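Local coordinates for protein cytosine deaminase (Klebsiella pneumoniae, PDB 4R85) that probably deaminates cytosine and 5-methylcytosine, as an amidohydrolase-family enzyme that holds an iron(II) ion and binds 5-methylcytosine, at residues Ile146-Gln151 with Thr165-Met170; Met193-Leu198 with Arg204-His209; Arg219-Leu224 with Arg258-Ser263. One frame throughout, in Å; residues are numbered along the deposited sequence.

Interaction 1: residues Ile146-Gln151 with Thr165-Met170; sequences IVAFPQ and TRAIEM. With 17E (5-methylcytosine), chain G.
Ala148 and Ala167 meet methyl to methyl, with CB of Ala148 3.7 Å from CB of Ala167. This apolar contact joins a barrel strand to the helix that follows it. Both methyls are directed toward the opposite segment, and with no longer side chain at either position the backbones come close: the CA atoms of Ala148 and Ala167 are 6.1 Å apart. Ile168 adds a flank, its CD1 lying 4.2 Å from CB of Ala148. No hydrogen bond crosses between the segments.

Polar recognition takes place at the far end of 146-151, where Gln151 reads the bound 5-methylcytosine with both ends of its amide. OE1 of Gln151 accepts from N1 of the ligand at 2.7 Å with an N-H···O angle of 172°, while NE2 of Gln151 donates to ligand O2 at 3.0 Å and 169°. This nearly straight pair fixes the rotation of the amide; a bend at chi2 (70°) turns it toward the base.

The aromatic contribution comes from Phe149, which offers its ring edge to ligand O2, 3.6 Å from CZ of Phe149, while its ring stacks with that of His209.

Together the segments belong to the beta-alpha-beta unit 143-149, 160-170, 174-175 of the TIM barrel. Strand 143-149 pairs with strands 111-119 and 174-175, and helix 160-170 packs beside helices 126-137 and 185-202.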
loop_
_atom_site.group_PDB
_atom_site.type_symbol
_atom_site.label_atom_id
_atom_site.label_comp_id
_atom_site.label_asym_id
_atom_site.label_seq_id
_atom_site.Cartn_x
_atom_site.Cartn_y
_atom_site.Cartn_z
ATOM N N ILE A 146 5.480 -25.109 10.013
ATOM C CA ILE A 146 4.178 -25.055 10.682
ATOM C C ILE A 146 4.290 -24.713 12.163
ATOM O O ILE A 146 5.009 -25.380 12.904
ATOM C CB ILE A 146 3.430 -26.386 10.536
ATOM C CG1 ILE A 146 3.077 -26.624 9.066
ATOM C CG2 ILE A 146 2.185 -26.402 11.426
ATOM C CD1 ILE A 146 2.780 -28.070 8.744
ATOM N N VAL A 147 3.555 -23.682 12.580
ATOM C CA VAL A 147 3.526 -23.248 13.973
ATOM C C VAL A 147 2.252 -23.730 14.683
ATOM O O VAL A 147 1.138 -23.472 14.213
ATOM C CB VAL A 147 3.538 -21.711 14.082
ATOM C CG1 VAL A 147 3.746 -21.281 15.545
ATOM C CG2 VAL A 147 4.618 -21.079 13.170
ATOM N N ALA A 148 2.418 -24.414 15.814
ATOM C CA ALA A 148 1.287 -24.729 16.689
ATOM C C ALA A 148 0.822 -23.478 17.423
ATOM O O ALA A 148 1.397 -23.087 18.436
ATOM C CB ALA A 148 1.664 -25.809 17.681
ATOM N N PHE A 149 -0.240 -22.869 16.911
ATOM C CA PHE A 149 -0.715 -21.573 17.375
ATOM C C PHE A 149 -1.999 -21.781 18.171
ATOM O O PHE A 149 -3.002 -22.222 17.615
ATOM C CB PHE A 149 -0.992 -20.678 16.158
ATOM C CG PHE A 149 -1.703 -19.383 16.487
ATOM C CD1 PHE A 149 -1.209 -18.522 17.454
ATOM C CD2 PHE A 149 -2.853 -19.023 15.808
ATOM C CE1 PHE A 149 -1.857 -17.330 17.749
ATOM C CE2 PHE A 149 -3.507 -17.836 16.091
ATOM C CZ PHE A 149 -3.012 -16.986 17.061
ATOM N N PRO A 150 -1.960 -21.505 19.483
ATOM C CA PRO A 150 -3.139 -21.723 20.332
ATOM C C PRO A 150 -4.023 -20.474 20.330
ATOM O O PRO A 150 -3.979 -19.696 21.279
ATOM C CB PRO A 150 -2.529 -21.939 21.714
ATOM C CG PRO A 150 -1.271 -21.065 21.689
ATOM C CD PRO A 150 -0.782 -21.055 20.252
ATOM N N GLN A 151 -4.805 -20.295 19.269
ATOM C CA GLN A 151 -5.610 -19.084 19.085
ATOM C C GLN A 151 -6.415 -18.659 20.309
ATOM O O GLN A 151 -6.489 -17.472 20.642
ATOM C CB GLN A 151 -6.571 -19.267 17.913
ATOM C CG GLN A 151 -7.534 -18.110 17.708
ATOM C CD GLN A 151 -6.819 -16.871 17.191
ATOM O OE1 GLN A 151 -6.664 -16.693 15.985
ATOM N NE2 GLN A 151 -6.367 -16.022 18.103
ATOM N N THR A 165 0.973 -29.745 23.075
ATOM C CA THR A 165 1.905 -30.871 23.134
ATOM C C THR A 165 1.608 -31.857 22.015
ATOM O O THR A 165 2.515 -32.321 21.325
ATOM C CB THR A 165 1.818 -31.571 24.505
ATOM O OG1 THR A 165 2.104 -30.619 25.540
ATOM C CG2 THR A 165 2.790 -32.748 24.604
ATOM N N ARG A 166 0.329 -32.171 21.828
ATOM C CA ARG A 166 -0.082 -33.106 20.781
ATOM C C ARG A 166 0.302 -32.566 19.405
ATOM O O ARG A 166 0.793 -33.305 18.560
ATOM C CB ARG A 166 -1.593 -33.360 20.857
ATOM C CG ARG A 166 -2.119 -34.305 19.795
ATOM C CD ARG A 166 -1.617 -35.733 20.014
ATOM N NE ARG A 166 -1.796 -36.528 18.807
ATOM C CZ ARG A 166 -0.857 -37.303 18.282
ATOM N NH1 ARG A 166 0.331 -37.412 18.874
ATOM N NH2 ARG A 166 -1.111 -37.985 17.173
ATOM N N ALA A 167 0.092 -31.269 19.190
ATOM C CA ALA A 167 0.434 -30.637 17.914
ATOM C C ALA A 167 1.924 -30.755 17.602
ATOM O O ALA A 167 2.322 -31.015 16.462
ATOM C CB ALA A 167 0.020 -29.165 17.925
ATOM N N ILE A 168 2.744 -30.534 18.621
ATOM C CA ILE A 168 4.189 -30.683 18.489
ATOM C C ILE A 168 4.556 -32.135 18.200
ATOM O O ILE A 168 5.364 -32.417 17.312
ATOM C CB ILE A 168 4.916 -30.155 19.746
ATOM C CG1 ILE A 168 4.777 -28.631 19.821
ATOM C CG2 ILE A 168 6.382 -30.591 19.760
ATOM C CD1 ILE A 168 5.225 -27.912 18.561
ATOM N N GLU A 169 3.945 -33.072 18.915
ATOM C CA GLU A 169 4.257 -34.474 18.666
ATOM C C GLU A 169 3.834 -34.915 17.263
ATOM O O GLU A 169 4.482 -35.766 16.648
ATOM C CB GLU A 169 3.642 -35.375 19.740
ATOM C CG GLU A 169 4.279 -35.177 21.099
ATOM C CD GLU A 169 3.672 -36.051 22.177
ATOM O OE1 GLU A 169 2.548 -36.563 21.975
ATOM O OE2 GLU A 169 4.325 -36.222 23.229
ATOM N N MET A 170 2.760 -34.318 16.757
ATOM C CA MET A 170 2.278 -34.609 15.409
ATOM C C MET A 170 3.246 -34.099 14.348
ATOM O O MET A 170 3.241 -34.574 13.210
ATOM C CB MET A 170 0.895 -33.992 15.186
ATOM C CG MET A 170 -0.241 -34.801 15.786
ATOM S SD MET A 170 -1.770 -33.850 15.747
ATOM C CE MET A 170 -2.056 -33.683 13.988
HETATM N N1 17E G . -5.297 -14.578 14.971
HETATM C C2 17E G . -4.659 -13.666 15.706
HETATM O O2 17E G . -4.645 -13.793 17.072
HETATM N N3 17E G . -4.027 -12.631 15.145
HETATM C C4 17E G . -4.026 -12.478 13.810
HETATM N N4 17E G . -3.349 -11.367 13.222
HETATM C C5 17E G . -4.679 -13.409 12.999
HETATM C C6 17E G . -5.318 -14.473 13.627
HETATM C CM5 17E G . -4.684 -13.256 11.512
#

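Interaction 2: residues Met193-Leu198 with Arg204-His209. With FE2 (Fe (II) ion), chain H; 17E (5-methylcytosine), chain G.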
loop_
_atom_site.group_PDB
_atom_site.type_symbol
_atom_site.label_atom_id
_atom_site.label_comp_id
_atom_site.label_asym_id
_atom_site.label_seq_id
_atom_site.Cartn_x
_atom_site.Cartn_y
_atom_site.Cartn_z
ATOM N N MET A 193 6.147 -19.366 29.919
ATOM C CA MET A 193 7.020 -20.357 30.562
ATOM C C MET A 193 6.752 -21.758 30.018
ATOM O O MET A 193 7.689 -22.497 29.691
ATOM C CB MET A 193 6.853 -20.341 32.083
ATOM C CG MET A 193 7.119 -18.986 32.719
ATOM S SD MET A 193 8.798 -18.372 32.349
ATOM C CE MET A 193 8.779 -16.820 33.257
ATOM N N PHE A 194 5.471 -22.108 29.899
ATOM C CA PHE A 194 5.082 -23.392 29.330
ATOM C C PHE A 194 5.586 -23.596 27.899
ATOM O O PHE A 194 6.138 -24.643 27.577
ATOM C CB PHE A 194 3.554 -23.588 29.356
ATOM C CG PHE A 194 3.101 -24.761 28.534
ATOM C CD1 PHE A 194 3.208 -26.057 29.036
ATOM C CD2 PHE A 194 2.627 -24.582 27.240
ATOM C CE1 PHE A 194 2.815 -27.155 28.270
ATOM C CE2 PHE A 194 2.224 -25.682 26.467
ATOM C CZ PHE A 194 2.321 -26.964 26.986
ATOM N N LEU A 195 5.353 -22.618 27.034
ATOM C CA LEU A 195 5.646 -22.804 25.622
ATOM C C LEU A 195 7.155 -22.878 25.390
ATOM O O LEU A 195 7.620 -23.626 24.535
ATOM C CB LEU A 195 4.988 -21.726 24.748
ATOM C CG LEU A 195 5.518 -20.287 24.680
ATOM C CD1 LEU A 195 6.640 -20.103 23.633
ATOM C CD2 LEU A 195 4.360 -19.332 24.388
ATOM N N MET A 196 7.915 -22.117 26.166
ATOM C CA MET A 196 9.371 -22.195 26.082
ATOM C C MET A 196 9.888 -23.548 26.578
ATOM O O MET A 196 10.787 -24.128 25.972
ATOM C CB MET A 196 10.033 -21.025 26.827
ATOM C CG MET A 196 9.772 -19.666 26.185
ATOM S SD MET A 196 10.471 -19.469 24.520
ATOM C CE MET A 196 12.195 -19.106 24.913
ATOM N N ASP A 197 9.308 -24.064 27.664
ATOM C CA ASP A 197 9.652 -25.405 28.140
ATOM C C ASP A 197 9.337 -26.456 27.079
ATOM O O ASP A 197 10.135 -27.370 26.841
ATOM C CB ASP A 197 8.883 -25.757 29.423
ATOM C CG ASP A 197 9.401 -25.014 30.648
ATOM O OD1 ASP A 197 10.520 -24.458 30.588
ATOM O OD2 ASP A 197 8.693 -25.005 31.679
ATOM N N LEU A 198 8.152 -26.342 26.479
ATOM C CA LEU A 198 7.735 -27.226 25.392
ATOM C C LEU A 198 8.746 -27.213 24.237
ATOM O O LEU A 198 9.216 -28.259 23.806
ATOM C CB LEU A 198 6.346 -26.813 24.884
ATOM C CG LEU A 198 5.665 -27.725 23.858
ATOM C CD1 LEU A 198 5.424 -29.120 24.428
ATOM C CD2 LEU A 198 4.347 -27.083 23.363
ATOM N N ARG A 204 12.279 -27.490 19.319
ATOM C CA ARG A 204 11.581 -26.803 18.241
ATOM C C ARG A 204 11.858 -25.310 18.259
ATOM O O ARG A 204 12.363 -24.770 19.246
ATOM C CB ARG A 204 10.068 -27.050 18.339
ATOM C CG ARG A 204 9.691 -28.525 18.431
ATOM C CD ARG A 204 9.950 -29.283 17.134
ATOM N NE ARG A 204 10.014 -30.721 17.377
ATOM C CZ ARG A 204 9.000 -31.565 17.211
ATOM N NH1 ARG A 204 9.165 -32.851 17.474
ATOM N NH2 ARG A 204 7.824 -31.131 16.782
ATOM N N LEU A 205 11.525 -24.650 17.156
ATOM C CA LEU A 205 11.606 -23.201 17.071
ATOM C C LEU A 205 10.417 -22.597 17.815
ATOM O O LEU A 205 9.503 -23.316 18.216
ATOM C CB LEU A 205 11.595 -22.752 15.607
ATOM C CG LEU A 205 12.690 -23.349 14.714
ATOM C CD1 LEU A 205 12.667 -22.701 13.328
ATOM C CD2 LEU A 205 14.055 -23.158 15.363
ATOM N N VAL A 206 10.441 -21.281 18.002
ATOM C CA VAL A 206 9.367 -20.568 18.697
ATOM C C VAL A 206 8.948 -19.349 17.887
ATOM O O VAL A 206 9.797 -18.599 17.414
ATOM C CB VAL A 206 9.845 -20.085 20.084
ATOM C CG1 VAL A 206 8.832 -19.133 20.725
ATOM C CG2 VAL A 206 10.104 -21.274 20.986
ATOM N N ASP A 207 7.644 -19.156 17.712
ATOM C CA ASP A 207 7.132 -17.939 17.080
ATOM C C ASP A 207 5.799 -17.565 17.718
ATOM O O ASP A 207 4.794 -18.226 17.480
ATOM C CB ASP A 207 6.938 -18.141 15.581
ATOM C CG ASP A 207 6.757 -16.835 14.831
ATOM O OD1 ASP A 207 7.250 -16.737 13.681
ATOM O OD2 ASP A 207 6.131 -15.902 15.378
ATOM N N VAL A 208 5.802 -16.495 18.508
ATOM C CA VAL A 208 4.685 -16.165 19.383
ATOM C C VAL A 208 3.964 -14.896 18.932
ATOM O O VAL A 208 4.609 -13.894 18.606
ATOM C CB VAL A 208 5.195 -15.970 20.834
ATOM C CG1 VAL A 208 4.109 -15.391 21.724
ATOM C CG2 VAL A 208 5.714 -17.289 21.402
ATOM N N HIS A 209 2.630 -14.949 18.917
ATOM C CA HIS A 209 1.791 -13.754 18.753
ATOM C C HIS A 209 1.890 -12.987 20.056
ATOM O O HIS A 209 1.253 -13.327 21.042
ATOM C CB HIS A 209 0.334 -14.142 18.491
ATOM C CG HIS A 209 0.060 -14.501 17.066
ATOM N ND1 HIS A 209 0.624 -15.599 16.454
ATOM C CD2 HIS A 209 -0.707 -13.898 16.129
ATOM C CE1 HIS A 209 0.215 -15.661 15.200
ATOM N NE2 HIS A 209 -0.596 -14.640 14.980
HETATM FE FE FE2 H . -0.721 -13.624 12.863
HETATM N N1 17E G . -5.297 -14.578 14.971
HETATM C C2 17E G . -4.659 -13.666 15.706
HETATM O O2 17E G . -4.645 -13.793 17.072
HETATM N N3 17E G . -4.027 -12.631 15.145
HETATM C C4 17E G . -4.026 -12.478 13.810
HETATM N N4 17E G . -3.349 -11.367 13.222
HETATM C C5 17E G . -4.679 -13.409 12.999
HETATM C C6 17E G . -5.318 -14.473 13.627
HETATM C CM5 17E G . -4.684 -13.256 11.512
#
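Leu195 reaches from helix 185-202 onto Val206 and Val208 of strand 205-209, a helix-to-strand contact that closes the beta-alpha-beta unit 174-175, 185-202, 205-209 of the TIM barrel. The helix and strand segments run nearly antiparallel, at 155° with axes 9.1 Å apart, as expected where a barrel helix leads back into the next strand. Val206 and Val208 alternate with Asp207 along the strand, and both valines direct their CB toward the helix whereas that of Asp207 points away.

Leu195 crosses Val206 at about a right angle and Val208 more obliquely. Its CG sits between the backbone N and the carbonyl carbon (chi1 74°), which sets CD1 between the two valines, 3.8 Å from CG1 of Val206 and 3.7 Å from CG2 of Val208. Met196 approaches Val206 roughly perpendicularly too; bends at chi2 and chi3 bring SD to 4.0 Å from CG2 of Val206. All three contacts between the two segments are apolar, and no hydrogen bond joins them.

At the strand's C-terminal end, His209 enters the active site, sharing the iron with His56, His58, His241 and Asp308. Its CD2 lies 3.7 Å from N3 of 5-methylcytosine, and its NE2 binds the iron(II) ion at 2.4 Å.

Interaction 3: residues Arg219-Leu224 with Arg258-Ser263; sequences RFLEVL and RLLKAS
Leu221 meets Leu260 between two helices of the barrel's outer layer, and the side chain of Leu260 can be followed outward to define the contact. Its CB leaves the backbone alongside the opposite segment instead of aiming at it. CG is then set anti to the carbonyl carbon (chi1 -65°), and from there the two methyl branches reach across. CD2 of Leu260 does most of the touching: it lies 3.9 Å from CG of Leu221 and equally close to the CD2 branch of that leucine. CD1 of Leu260 takes the same Leu221 branch, at 4.0 Å from its CD2. The two side chains cross at about a right angle, so the fork of Leu260 is set against one branch and the branch point of its partner.

The preceding residue, Leu259, reaches the backbone of the other helix. Its CB points toward segment 219-224, and CD2 of Leu259 comes within 3.6 Å of the carbonyl O of Glu222, a van der Waals approach of a methyl to a backbone oxygen. The carboxylate of Glu222 leads away from this apolar patch, and its OE2 is hydrogen-bonded to Tyr252.

Ser263 adds a bond inside its own helix: OG of Ser263 donates to O of Leu260 at 2.8 Å from a position 33° off the carbonyl plane. The same OG is also hydrogen-bonded to N of Ile265, just beyond the helix.

Helix 220-231 thus lies between two neighbours: Leu259 and Leu260 of helix 250-263 also touch its Ala225, while its Val223 and Leu224 pack on helix 185-202. On the barrel side, Leu221 and Leu224 rest on strand 237-240.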
loop_
_atom_site.group_PDB
_atom_site.type_symbol
_atom_site.label_atom_id
_atom_site.label_comp_id
_atom_site.label_asym_id
_atom_site.label_seq_id
_atom_site.Cartn_x
_atom_site.Cartn_y
_atom_site.Cartn_z
ATOM N N ARG A 219 2.972 -6.345 28.101
ATOM C CA ARG A 219 4.432 -6.439 28.073
ATOM C C ARG A 219 4.923 -7.884 28.165
ATOM O O ARG A 219 5.859 -8.193 28.898
ATOM C CB ARG A 219 5.029 -5.599 29.210
ATOM C CG ARG A 219 4.802 -4.092 29.062
ATOM C CD ARG A 219 5.287 -3.328 30.300
ATOM N NE ARG A 219 5.137 -1.882 30.146
ATOM C CZ ARG A 219 5.689 -0.981 30.958
ATOM N NH1 ARG A 219 5.488 0.317 30.754
ATOM N NH2 ARG A 219 6.423 -1.381 31.985
ATOM N N PHE A 220 4.295 -8.781 27.420
ATOM C CA PHE A 220 4.748 -10.165 27.426
ATOM C C PHE A 220 6.041 -10.352 26.638
ATOM O O PHE A 220 6.756 -11.328 26.833
ATOM C CB PHE A 220 3.611 -11.085 26.975
ATOM C CG PHE A 220 2.443 -11.025 27.904
ATOM C CD1 PHE A 220 1.377 -10.172 27.652
ATOM C CD2 PHE A 220 2.461 -11.737 29.094
ATOM C CE1 PHE A 220 0.320 -10.085 28.548
ATOM C CE2 PHE A 220 1.402 -11.652 29.989
ATOM C CZ PHE A 220 0.337 -10.817 29.715
ATOM N N LEU A 221 6.343 -9.394 25.766
ATOM C CA LEU A 221 7.600 -9.408 25.029
ATOM C C LEU A 221 8.810 -9.545 25.962
ATOM O O LEU A 221 9.720 -10.329 25.677
ATOM C CB LEU A 221 7.730 -8.138 24.174
ATOM C CG LEU A 221 9.054 -8.038 23.414
ATOM C CD1 LEU A 221 9.230 -9.237 22.474
ATOM C CD2 LEU A 221 9.087 -6.730 22.626
ATOM N N GLU A 222 8.826 -8.804 27.073
ATOM C CA GLU A 222 9.956 -8.900 28.013
ATOM C C GLU A 222 10.099 -10.306 28.593
ATOM O O GLU A 222 11.206 -10.773 28.823
ATOM C CB GLU A 222 9.864 -7.865 29.143
ATOM C CG GLU A 222 8.722 -8.111 30.151
ATOM C CD GLU A 222 8.670 -7.079 31.277
ATOM O OE1 GLU A 222 8.230 -7.433 32.401
ATOM O OE2 GLU A 222 9.044 -5.909 31.032
ATOM N N VAL A 223 8.976 -10.980 28.833
ATOM C CA VAL A 223 9.028 -12.329 29.394
ATOM C C VAL A 223 9.606 -13.297 28.371
ATOM O O VAL A 223 10.448 -14.132 28.692
ATOM C CB VAL A 223 7.628 -12.823 29.829
ATOM C CG1 VAL A 223 7.732 -14.208 30.468
ATOM C CG2 VAL A 223 7.015 -11.834 30.795
ATOM N N LEU A 224 9.153 -13.170 27.131
ATOM C CA LEU A 224 9.623 -14.029 26.057
ATOM C C LEU A 224 11.121 -13.822 25.786
ATOM O O LEU A 224 11.885 -14.790 25.668
ATOM C CB LEU A 224 8.808 -13.752 24.787
ATOM C CG LEU A 224 9.229 -14.512 23.524
ATOM C CD1 LEU A 224 9.004 -16.001 23.705
ATOM C CD2 LEU A 224 8.482 -14.006 22.294
ATOM N N ARG A 258 17.583 -3.007 25.456
ATOM C CA ARG A 258 18.829 -3.628 25.876
ATOM C C ARG A 258 18.660 -5.141 25.994
ATOM O O ARG A 258 19.517 -5.906 25.558
ATOM C CB ARG A 258 19.303 -3.001 27.184
ATOM C CG ARG A 258 19.532 -1.496 27.040
ATOM C CD ARG A 258 19.696 -0.807 28.383
ATOM N NE ARG A 258 20.985 -1.109 28.992
ATOM C CZ ARG A 258 22.114 -0.468 28.699
ATOM N NH1 ARG A 258 23.249 -0.804 29.300
ATOM N NH2 ARG A 258 22.113 0.499 27.796
ATOM N N LEU A 259 17.544 -5.565 26.579
ATOM C CA LEU A 259 17.207 -6.982 26.665
ATOM C C LEU A 259 16.951 -7.543 25.268
ATOM O O LEU A 259 17.384 -8.650 24.946
ATOM C CB LEU A 259 15.939 -7.175 27.510
ATOM C CG LEU A 259 15.319 -8.578 27.474
ATOM C CD1 LEU A 259 16.342 -9.645 27.878
ATOM C CD2 LEU A 259 14.083 -8.638 28.380
ATOM N N LEU A 260 16.236 -6.783 24.440
ATOM C CA LEU A 260 15.864 -7.286 23.121
ATOM C C LEU A 260 17.118 -7.603 22.316
ATOM O O LEU A 260 17.206 -8.661 21.692
ATOM C CB LEU A 260 14.970 -6.298 22.370
ATOM C CG LEU A 260 13.588 -6.018 22.966
ATOM C CD1 LEU A 260 12.750 -5.172 22.005
ATOM C CD2 LEU A 260 12.847 -7.330 23.294
ATOM N N LYS A 261 18.093 -6.693 22.364
ATOM C CA LYS A 261 19.379 -6.904 21.709
ATOM C C LYS A 261 20.131 -8.107 22.278
ATOM O O LYS A 261 20.632 -8.945 21.526
ATOM C CB LYS A 261 20.257 -5.655 21.834
ATOM C CG LYS A 261 21.587 -5.776 21.104
ATOM C CD LYS A 261 21.351 -6.073 19.629
ATOM C CE LYS A 261 22.640 -6.025 18.823
ATOM N NZ LYS A 261 22.416 -6.557 17.451
ATOM N N ALA A 262 20.218 -8.180 23.604
ATOM C CA ALA A 262 20.959 -9.251 24.263
ATOM C C ALA A 262 20.316 -10.619 24.009
ATOM O O ALA A 262 21.012 -11.632 23.934
ATOM C CB ALA A 262 21.061 -8.983 25.754
ATOM N N SER A 263 18.993 -10.644 23.859
ATOM C CA SER A 263 18.273 -11.914 23.722
ATOM C C SER A 263 18.516 -12.575 22.365
ATOM O O SER A 263 18.494 -13.805 22.243
ATOM C CB SER A 263 16.773 -11.702 23.918
ATOM O OG SER A 263 16.205 -11.081 22.772
#

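The three interactions follow one another along the chain and trace successive parts of the same TIM barrel. Interactions 1 and 2 each join a helix to a strand of one sheet; their centres are 10 Å apart and they touch directly, through a probable hydrogen bond from Arg204 NH2 to Ile168 O. Both also reach 5-methylcytosine, from adjacent parts of the pocket. Interaction 3 pairs two outer helices, its centre 14 Å from that of interaction 2 and 23 Å from that of interaction 1. Met196 and Val208 pack on Leu224, linking interaction 2 to interaction 3, so helix 220-231 is common ground, packing on helix 185-202 and strand 205-209 on one flank and on helix 250-263 on another.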